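Local coordinates for protein putative C39-like peptidase (PDB 3ERV) that is of unproven function but probably acts as a cysteine peptidase related to the C39 family, at residues K130-E133 with E134-K137; I147-N150 with A151-P155; F113-A116 with K117-P121. One frame throughout, in Å; residues are numbered along the deposited sequence.

Contact 1 (K130-E133 with E134-K137)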
# COMPACT_ATOMS: atom_id res chain seq x y z
N LYS A 130 10.45 9.53 -1.84
CA LYS A 130 11.38 9.95 -0.81
C LYS A 130 12.20 8.72 -0.55
O LYS A 130 11.92 7.68 -1.12
CB LYS A 130 10.64 10.31 0.47
CG LYS A 130 9.69 11.50 0.34
CD LYS A 130 10.49 12.75 0.18
CE LYS A 130 9.69 13.97 0.53
NZ LYS A 130 9.17 14.55 -0.73
N SER A 131 13.18 8.82 0.34
CA SER A 131 14.07 7.69 0.60
C SER A 131 13.53 6.81 1.72
O SER A 131 12.78 7.28 2.55
CB SER A 131 15.48 8.21 0.99
OG SER A 131 15.84 7.87 2.33
N ILE A 132 13.96 5.56 1.76
CA ILE A 132 13.56 4.67 2.84
C ILE A 132 13.75 5.32 4.22
O ILE A 132 12.95 5.10 5.15
CB ILE A 132 14.28 3.29 2.74
CG1 ILE A 132 13.56 2.21 3.53
CG2 ILE A 132 15.73 3.39 3.15
CD1 ILE A 132 12.15 2.03 3.11
N GLU A 133 14.78 6.15 4.36
CA GLU A 133 15.11 6.69 5.67
C GLU A 133 14.02 7.62 6.17
O GLU A 133 13.78 7.71 7.36
CB GLU A 133 16.43 7.45 5.62
CG GLU A 133 17.65 6.56 5.76
CD GLU A 133 17.87 5.70 4.52
OE1 GLU A 133 18.31 4.53 4.69
OE2 GLU A 133 17.56 6.19 3.39
N GLU A 134 13.44 8.37 5.24
CA GLU A 134 12.28 9.19 5.52
C GLU A 134 11.16 8.33 6.13
O GLU A 134 10.47 8.77 7.06
CB GLU A 134 11.74 9.78 4.22
CG GLU A 134 12.59 10.89 3.67
CD GLU A 134 12.43 12.12 4.50
OE1 GLU A 134 13.42 12.50 5.18
OE2 GLU A 134 11.28 12.66 4.53
N LEU A 135 10.96 7.14 5.56
CA LEU A 135 9.88 6.28 6.03
C LEU A 135 10.14 5.84 7.47
O LEU A 135 9.23 5.84 8.31
CB LEU A 135 9.65 5.08 5.09
CG LEU A 135 8.69 5.28 3.89
CD1 LEU A 135 9.21 6.36 2.96
CD2 LEU A 135 8.45 3.98 3.12
N TYR A 136 11.39 5.48 7.74
CA TYR A 136 11.78 5.09 9.09
C TYR A 136 11.64 6.25 10.09
O TYR A 136 11.28 6.05 11.25
CB TYR A 136 13.22 4.53 9.08
CG TYR A 136 13.41 3.28 8.24
CD1 TYR A 136 12.47 2.26 8.28
CD2 TYR A 136 14.55 3.10 7.46
CE1 TYR A 136 12.63 1.11 7.52
CE2 TYR A 136 14.73 1.96 6.73
CZ TYR A 136 13.77 0.96 6.75
OH TYR A 136 13.95 -0.18 5.99
N LYS A 137 11.92 7.47 9.62
CA LYS A 137 11.72 8.64 10.46
C LYS A 137 10.25 8.74 10.83
O LYS A 137 9.93 9.02 11.98
CB LYS A 137 12.13 9.92 9.72
CG LYS A 137 13.60 10.34 9.95
CD LYS A 137 14.06 11.40 8.94
CE LYS A 137 12.91 12.29 8.45
NZ LYS A 137 12.30 13.19 9.49
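Ile132 and Tyr136 meet across the first turn of helix 132-140, where the chain leaves the loop at Lys130 and Ser131 and begins to coil. Tyr136 N donates to Ile132 O at 3.0 Å, and Lys137 N donates to Glu133 O at 2.9 Å; both are i to i+4 bonds and well directed. Ile132 O also takes a weak, bent bond from Leu135 N, and one residue earlier Glu134 N makes a weak one to Ser131 O, both spanning three residues.

Ser131 occupies the N-cap position. Ser131 OG gives its hydrogen to Glu133 OE2 at 2.6 Å, meeting the carboxylate oxygen on its anti side and 21° out of the carboxylate plane. Glu133 can reach back because its chain folds at chi2 (71°), turning the acid toward the start of the helix.

On the inner side, CG1 of Ile132 is anti to the backbone N (chi1 -161°) and crosses toward the Tyr136 ring, lying 3.4 Å from Tyr136 CE2. Ile132 O sits over one face of the same ring. Leu135 reaches Ile132 instead, its CD2 4.2 Å from Ile132 CD1. Beyond this turn, Ile132 and Leu135 both pack on Trp213 of helix 206-215. On the outer side, Lys130 and Glu134 touch through aliphatic carbons, CB of Lys130 being 3.8 Å from CG of Glu134; their charged ends are near but do not touch.

The chemistry divides the turn in two: a largely apolar inner face, where the hydroxyl of Tyr136 is taken up by a hydrogen bond to Glu210 of helix 206-215, and an outer face of mixed charge. The carboxylates of Glu133 and Glu134 lie near the N-terminal end of the helix, where their negative charge would be expected to interact favourably with the helix dipole.

Contact 2 (I147-N150 with A151-P155)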
# COMPACT_ATOMS: atom_id res chain seq x y z
N ILE A 147 2.64 1.00 2.25
CA ILE A 147 3.60 0.89 1.14
C ILE A 147 3.18 -0.10 0.04
O ILE A 147 2.60 -1.15 0.31
CB ILE A 147 5.03 0.60 1.64
CG1 ILE A 147 5.11 -0.81 2.19
CG2 ILE A 147 5.54 1.66 2.69
CD1 ILE A 147 5.73 -1.78 1.20
N ILE A 148 3.45 0.24 -1.20
CA ILE A 148 3.20 -0.71 -2.27
C ILE A 148 4.52 -1.48 -2.53
O ILE A 148 5.56 -0.85 -2.64
CB ILE A 148 2.75 -0.01 -3.58
CG1 ILE A 148 1.54 0.89 -3.36
CG2 ILE A 148 2.51 -1.05 -4.71
CD1 ILE A 148 0.32 0.18 -2.96
N THR A 149 4.48 -2.81 -2.61
CA THR A 149 5.69 -3.61 -2.85
C THR A 149 5.25 -4.84 -3.61
O THR A 149 4.23 -4.78 -4.30
CB THR A 149 6.39 -4.03 -1.54
OG1 THR A 149 7.60 -4.75 -1.85
CG2 THR A 149 5.50 -4.95 -0.67
N ASN A 150 6.00 -5.94 -3.53
CA ASN A 150 5.49 -7.21 -4.07
C ASN A 150 5.41 -8.27 -2.97
O ASN A 150 6.09 -8.16 -1.96
CB ASN A 150 6.32 -7.70 -5.26
CG ASN A 150 7.64 -8.33 -4.82
OD1 ASN A 150 7.68 -9.47 -4.36
ND2 ASN A 150 8.69 -7.56 -4.88
N ALA A 151 4.58 -9.29 -3.18
CA ALA A 151 4.28 -10.26 -2.12
C ALA A 151 5.50 -11.00 -1.51
O ALA A 151 5.41 -11.51 -0.37
CB ALA A 151 3.25 -11.24 -2.60
N THR A 152 6.64 -11.04 -2.24
CA THR A 152 7.85 -11.73 -1.74
C THR A 152 8.72 -10.82 -0.89
O THR A 152 9.64 -11.29 -0.21
CB THR A 152 8.81 -12.23 -2.88
OG1 THR A 152 9.51 -11.12 -3.44
CG2 THR A 152 8.05 -12.99 -3.96
N PHE A 153 8.47 -9.52 -0.94
CA PHE A 153 9.27 -8.58 -0.19
C PHE A 153 10.75 -8.64 -0.59
O PHE A 153 11.63 -8.30 0.21
CB PHE A 153 9.10 -8.81 1.30
CG PHE A 153 7.66 -8.79 1.75
CD1 PHE A 153 6.86 -7.67 1.52
CD2 PHE A 153 7.11 -9.89 2.39
CE1 PHE A 153 5.54 -7.66 1.92
CE2 PHE A 153 5.79 -9.88 2.79
CZ PHE A 153 5.00 -8.76 2.54
N ALA A 154 11.02 -9.07 -1.82
CA ALA A 154 12.37 -9.03 -2.37
C ALA A 154 12.28 -8.61 -3.82
O ALA A 154 11.22 -8.75 -4.45
CB ALA A 154 13.07 -10.40 -2.23
N PRO A 155 13.38 -8.07 -4.35
CA PRO A 155 13.39 -7.60 -5.74
C PRO A 155 13.02 -8.74 -6.71
O PRO A 155 13.32 -9.94 -6.47
CB PRO A 155 14.82 -7.11 -5.94
CG PRO A 155 15.29 -6.76 -4.53
CD PRO A 155 14.65 -7.79 -3.65
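Asn150 holds the turn that follows its strand with both ends of its side-chain amide. Asn150 OD1 takes two hydrogen bonds from Thr152: one from OG1 at 2.6 Å, in the carbonyl plane and on a lone pair, and one from the backbone N at 2.8 Å, tilted from that plane, which makes an Asx turn. Asn150 ND2 reaches forward to Ala154 O at 2.8 Å; the bond is nearly straight (162°), and the acceptor lies close to the amide plane. Gripped at both oxygen and nitrogen, the amide has its rotation fixed. With chi1 at 77°, its CG stands between the backbone N and carbonyl carbon, which brings the amide over the chain ahead.

Thr152 OG1 also accepts from Ala154 N at 3.0 Å, forming an ST turn, so the hydroxyl passes the network on to the backbone. Phe153 N donates to Asn150 O at 2.9 Å and closes a type I turn. The Phe153 ring comes back toward the strand, where Thr149 CG2 meets its edge 3.7 Å from Phe153 CD1; Ala151 O lies over one face.

Farther out, Thr149 pairs through its backbone with His178, and Phe153 packs on Val180 and Asp194. His178, Asp194 and Cys50 fit the Cys-His-Asp pattern expected of C39-type peptidases, though this is unconfirmed here. The whole is a type I turn, braced by Asx and ST turns, whose Phe153 side chain touches the putative catalytic site.

Contact 3 (F113-A116 with K117-P121)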
# COMPACT_ATOMS: atom_id res chain seq x y z
N PHE A 113 -3.70 7.98 -2.11
CA PHE A 113 -3.51 9.24 -1.38
C PHE A 113 -4.77 10.13 -1.36
O PHE A 113 -5.14 10.70 -0.33
CB PHE A 113 -2.33 10.02 -1.96
CG PHE A 113 -2.10 11.37 -1.28
CD1 PHE A 113 -1.74 11.44 0.07
CD2 PHE A 113 -2.26 12.55 -1.98
CE1 PHE A 113 -1.50 12.64 0.70
CE2 PHE A 113 -2.04 13.79 -1.35
CZ PHE A 113 -1.66 13.82 0.01
N GLN A 114 -5.45 10.24 -2.49
CA GLN A 114 -6.66 11.01 -2.51
C GLN A 114 -7.68 10.46 -1.52
O GLN A 114 -8.40 11.23 -0.88
CB GLN A 114 -7.29 11.06 -3.91
CG GLN A 114 -6.53 11.91 -4.87
CD GLN A 114 -6.20 13.29 -4.28
OE1 GLN A 114 -5.04 13.69 -4.24
NE2 GLN A 114 -7.23 14.01 -3.81
N LEU A 115 -7.73 9.14 -1.38
CA LEU A 115 -8.71 8.56 -0.48
C LEU A 115 -8.29 8.91 0.94
O LEU A 115 -9.15 9.21 1.77
CB LEU A 115 -8.83 7.03 -0.67
CG LEU A 115 -9.86 6.25 0.18
CD1 LEU A 115 -11.24 6.93 0.20
CD2 LEU A 115 -10.00 4.82 -0.34
N ALA A 116 -6.98 8.85 1.22
CA ALA A 116 -6.50 9.15 2.57
C ALA A 116 -6.87 10.59 2.97
O ALA A 116 -7.22 10.87 4.13
CB ALA A 116 -4.95 8.97 2.67
N LYS A 117 -6.73 11.50 2.00
CA LYS A 117 -7.07 12.92 2.20
C LYS A 117 -8.54 13.18 2.49
O LYS A 117 -8.86 14.14 3.16
CB LYS A 117 -6.69 13.72 0.96
CG LYS A 117 -5.23 13.85 0.73
CD LYS A 117 -4.93 15.32 0.43
CE LYS A 117 -4.49 16.02 1.69
NZ LYS A 117 -4.65 17.52 1.52
N LYS A 118 -9.44 12.34 1.99
CA LYS A 118 -10.84 12.46 2.30
C LYS A 118 -11.00 12.44 3.83
O LYS A 118 -11.80 13.19 4.41
CB LYS A 118 -11.65 11.31 1.68
CG LYS A 118 -13.16 11.49 1.83
CD LYS A 118 -14.00 10.23 1.50
CE LYS A 118 -15.47 10.42 1.88
NZ LYS A 118 -15.76 9.81 3.22
N TYR A 119 -10.21 11.59 4.47
CA TYR A 119 -10.37 11.37 5.90
C TYR A 119 -9.38 12.19 6.75
O TYR A 119 -9.66 12.47 7.91
CB TYR A 119 -10.19 9.87 6.21
CG TYR A 119 -11.34 9.08 5.75
CD1 TYR A 119 -12.45 8.88 6.57
CD2 TYR A 119 -11.37 8.56 4.45
CE1 TYR A 119 -13.51 8.17 6.11
CE2 TYR A 119 -12.44 7.85 4.00
CZ TYR A 119 -13.49 7.66 4.83
OH TYR A 119 -14.55 6.96 4.37
N LEU A 120 -8.24 12.54 6.18
CA LEU A 120 -7.23 13.36 6.86
C LEU A 120 -6.80 14.55 5.95
O LEU A 120 -5.63 14.62 5.50
CB LEU A 120 -6.02 12.50 7.21
CG LEU A 120 -6.22 11.32 8.20
CD1 LEU A 120 -4.93 10.46 8.22
CD2 LEU A 120 -6.58 11.82 9.59
N PRO A 121 -7.74 15.46 5.65
CA PRO A 121 -7.44 16.50 4.65
C PRO A 121 -6.23 17.34 4.99
O PRO A 121 -5.51 17.79 4.10
CB PRO A 121 -8.71 17.36 4.62
CG PRO A 121 -9.50 16.97 5.86
CD PRO A 121 -9.12 15.54 6.15
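Ala116 O is gripped by two backbone amides in the C-terminal part of helix 109-119. Leu120 N donates to it at 2.8 Å in the carbonyl plane, whereas Tyr119 N, at 3.1 Å, approaches from well above that plane. One turn earlier the helix is regular, with Lys117 N bonded to Phe113 O at 2.9 Å.

The lysine of that pair also lays its aliphatic chain over the Phe113 ring. Lys117 CG stands 3.8 Å from the ring centroid and 18° off the normal, a CH-pi contact, and Lys117 CD follows at 3.6 Å from Phe113 CZ. Bends at chi2 and chi3 then carry the ammonium group onward, and Lys117 NZ donates a hydrogen bond to Pro121 O at 2.7 Å.

Along another side, Leu115 and Tyr119 lie side by side and point the same way, CD1 of Leu115 being 4.1 Å from Tyr119 CE2; Leu115 O meets the tyrosine at its ring edge. The Tyr119 hydroxyl is hydrogen-bonded to Glu74 and Lys70 of helix 68-74. Leu115 and Tyr119 also pack on Leu71 of that helix, Leu55 and Leu59 of helix 50-61 cover Ala116 and Leu120, and Phe113 and Ala116 rest on Ile221 of strand 220-223.

How the contacts relate
Along the chain the order is contact 3, contact 1, contact 2, all probably within the one C39-like peptidase domain. Contacts 1 and 2 lie on consecutive elements, helix 132-140 and strand 145-150, and touch where Leu135 CD2 packs 3.8 Å from Ile147 CG2, though their centres are about 16 Å apart. Both also pack on helix 206-215. Contact 3 stands apart, its centre about 21 Å from that of contact 1 and about 24 Å from that of contact 2, on the opposite side of the chain's centre from the latter. Strand 220-223, which pairs with strand 145-150, takes the packing of Phe113 and Ala116, so helix 109-119 lies against the sheet that also carries His178.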